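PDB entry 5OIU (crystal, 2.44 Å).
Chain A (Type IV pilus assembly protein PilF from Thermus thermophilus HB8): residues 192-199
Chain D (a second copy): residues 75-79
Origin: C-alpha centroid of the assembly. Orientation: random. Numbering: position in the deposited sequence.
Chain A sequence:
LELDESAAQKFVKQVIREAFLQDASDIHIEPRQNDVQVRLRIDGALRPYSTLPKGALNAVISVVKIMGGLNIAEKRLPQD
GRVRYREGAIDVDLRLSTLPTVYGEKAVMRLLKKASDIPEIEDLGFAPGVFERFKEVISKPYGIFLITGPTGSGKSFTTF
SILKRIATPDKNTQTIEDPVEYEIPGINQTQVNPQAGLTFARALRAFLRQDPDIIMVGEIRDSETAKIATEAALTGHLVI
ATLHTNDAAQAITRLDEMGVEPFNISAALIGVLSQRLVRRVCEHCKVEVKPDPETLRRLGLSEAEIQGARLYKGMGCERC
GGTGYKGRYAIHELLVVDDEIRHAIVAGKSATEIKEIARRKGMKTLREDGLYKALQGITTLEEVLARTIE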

# COMPACT_ATOMS: atom_id res chain seq x y z
N VAL A 192 -7.53 -14.66 -29.40
CA VAL A 192 -7.11 -13.72 -28.35
C VAL A 192 -7.36 -12.29 -28.80
O VAL A 192 -6.94 -11.89 -29.89
CB VAL A 192 -5.63 -13.93 -28.00
CG1 VAL A 192 -5.14 -12.77 -27.13
CG2 VAL A 192 -5.41 -15.27 -27.32
N ASN A 193 -8.02 -11.51 -27.95
CA ASN A 193 -8.39 -10.13 -28.30
C ASN A 193 -7.86 -9.16 -27.25
O ASN A 193 -8.61 -8.74 -26.35
CB ASN A 193 -9.91 -10.03 -28.45
CG ASN A 193 -10.32 -8.72 -29.03
OD1 ASN A 193 -9.52 -7.81 -29.12
ND2 ASN A 193 -11.58 -8.62 -29.44
N PRO A 194 -6.58 -8.74 -27.35
CA PRO A 194 -5.97 -7.98 -26.24
C PRO A 194 -6.62 -6.62 -25.98
O PRO A 194 -6.85 -6.27 -24.82
CB PRO A 194 -4.50 -7.82 -26.66
CG PRO A 194 -4.32 -8.56 -27.92
CD PRO A 194 -5.63 -9.06 -28.43
N GLN A 195 -6.91 -5.86 -27.04
CA GLN A 195 -7.79 -4.69 -26.95
C GLN A 195 -8.99 -4.95 -26.04
O GLN A 195 -9.22 -4.24 -25.05
CB GLN A 195 -8.28 -4.31 -28.35
CG GLN A 195 -7.18 -4.31 -29.46
CD GLN A 195 -6.99 -5.67 -30.17
OE1 GLN A 195 -7.01 -6.72 -29.52
NE2 GLN A 195 -6.81 -5.64 -31.49
N ALA A 196 -9.78 -5.98 -26.36
CA ALA A 196 -10.99 -6.29 -25.61
C ALA A 196 -10.73 -6.90 -24.24
O ALA A 196 -11.66 -7.01 -23.45
CB ALA A 196 -11.87 -7.23 -26.43
N GLY A 197 -9.50 -7.29 -23.94
CA GLY A 197 -9.24 -7.97 -22.68
C GLY A 197 -9.36 -9.48 -22.72
O GLY A 197 -9.24 -10.12 -21.67
N LEU A 198 -9.57 -10.07 -23.90
CA LEU A 198 -9.70 -11.53 -24.01
C LEU A 198 -8.30 -12.14 -24.09
O LEU A 198 -7.76 -12.43 -25.17
CB LEU A 198 -10.54 -11.89 -25.22
CG LEU A 198 -10.95 -13.35 -25.35
CD1 LEU A 198 -11.43 -13.87 -23.99
CD2 LEU A 198 -12.01 -13.48 -26.42
N THR A 199 -7.70 -12.35 -22.93
CA THR A 199 -6.40 -13.00 -22.88
C THR A 199 -6.57 -14.52 -22.97
O THR A 199 -7.67 -15.06 -22.82
CB THR A 199 -5.68 -12.66 -21.59
OG1 THR A 199 -6.34 -13.31 -20.50
CG2 THR A 199 -5.66 -11.12 -21.35
N LYS D 75 -20.28 -8.26 -26.87
CA LYS D 75 -20.04 -9.46 -27.67
C LYS D 75 -18.57 -9.83 -27.73
O LYS D 75 -18.23 -10.79 -28.44
CB LYS D 75 -20.57 -9.29 -29.10
CG LYS D 75 -22.06 -9.05 -29.22
CD LYS D 75 -22.47 -8.98 -30.69
CE LYS D 75 -23.98 -9.00 -30.83
NZ LYS D 75 -24.63 -8.11 -29.83
N ARG D 76 -17.68 -9.12 -27.04
CA ARG D 76 -16.26 -9.36 -27.20
C ARG D 76 -15.66 -10.23 -26.11
O ARG D 76 -14.59 -10.81 -26.32
CB ARG D 76 -15.50 -8.03 -27.27
CG ARG D 76 -15.51 -7.38 -28.65
CD ARG D 76 -14.73 -6.06 -28.62
NE ARG D 76 -14.98 -5.36 -27.36
CZ ARG D 76 -14.17 -4.46 -26.83
NH1 ARG D 76 -13.04 -4.12 -27.45
NH2 ARG D 76 -14.49 -3.90 -25.66
N LEU D 77 -16.33 -10.34 -24.97
CA LEU D 77 -15.89 -11.07 -23.80
C LEU D 77 -16.88 -12.18 -23.47
O LEU D 77 -18.07 -12.06 -23.77
CB LEU D 77 -15.75 -10.14 -22.60
CG LEU D 77 -14.54 -9.22 -22.71
CD1 LEU D 77 -14.52 -8.23 -21.57
CD2 LEU D 77 -13.27 -10.03 -22.74
N PRO D 78 -16.43 -13.27 -22.85
CA PRO D 78 -17.38 -14.28 -22.39
C PRO D 78 -18.07 -13.84 -21.12
O PRO D 78 -17.44 -13.30 -20.20
CB PRO D 78 -16.51 -15.52 -22.16
CG PRO D 78 -15.15 -15.00 -21.94
CD PRO D 78 -15.03 -13.70 -22.69
N GLN D 79 -19.37 -14.05 -21.07
CA GLN D 79 -20.17 -13.85 -19.88
C GLN D 79 -20.76 -15.18 -19.46
O GLN D 79 -20.64 -16.18 -20.18
CB GLN D 79 -21.29 -12.82 -20.12
CG GLN D 79 -21.00 -11.87 -21.28
CD GLN D 79 -22.10 -10.85 -21.55
OE1 GLN D 79 -22.72 -10.31 -20.61
NE2 GLN D 79 -22.36 -10.57 -22.83
O HOH W 1 -13.78 -10.23 -29.56

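Contact between two copies of the pilus assembly protein PilF, formed by a tight loop of chain A (192-199) and an irregular segment of chain D (75-79). The chain A loop is closed by a reciprocal pair of backbone hydrogen bonds, A:Asn193 N to A:Leu198 O and A:Leu198 N to A:Asn193 O, both 2.9 Å. Between these anchors a type I turn runs from A:Pro194 to A:Gly197, with A:Gly197 N bonded to A:Pro194 O at 3.0 Å. A:Gly197 has phi/psi of 90/5; at these angles a CB would be jammed against the carbonyl O of A:Ala196, so the backbone by itself calls for glycine. Beyond it, A:Thr199 takes the N-cap position of the helix that follows. The chain D segment has no regular helix or strand, and its backbone keeps its distance: the CA atoms of A:Ala196 and D:Arg76 lie 6.3 Å apart, those of A:Leu198 and D:Leu77 6.2 Å.

No direct hydrogen bond joins the two stretches, which together bury 297 Å², so the contact rests on packing and one water. D:Arg76 reaches over the turn and places a face of its guanidinium on the methyl group of A:Ala196, with NH1 3.5 Å from A:Ala196 CB; the flat group packs on the small side chain without using its N-H groups there. The side chain of A:Asn193, chi1 t, folds back over the turn, where its OD1 accepts a weak hydrogen bond from A:Ala196 N at 3.3 Å. A:Asn193 ND2 donates to O of water 1 at 2.7 Å, and the same O donates a weak hydrogen bond to D:Arg76 O at 3.4 Å, bridging the copies.

D:Leu77 supplies the other main contact. Its CA-to-CB bond points sideways, but the m,t rotamer brings the end of the side chain nearer, and CD2 settles against the backbone of the turn, 3.5 Å from A:Ala196 O and 3.9 Å from A:Gly197 C. D:Leu77 CD2 also lies 4.1 Å from A:Leu198 CB. A:Leu198, buried and directed toward chain D in a t,p rotamer, extends this apolar patch: its CD1 packs on D:Pro78 CD at 3.8 Å, while its CD2 lies 3.7 Å from D:Arg76 O. A:Leu198 thus touches three successive chain D residues, and its backbone N and O hold the loop closed. At the ends of the segment, D:Lys75 and D:Gln79 make no contact with the loop; their side chains are hydrogen-bonded elsewhere in the structure.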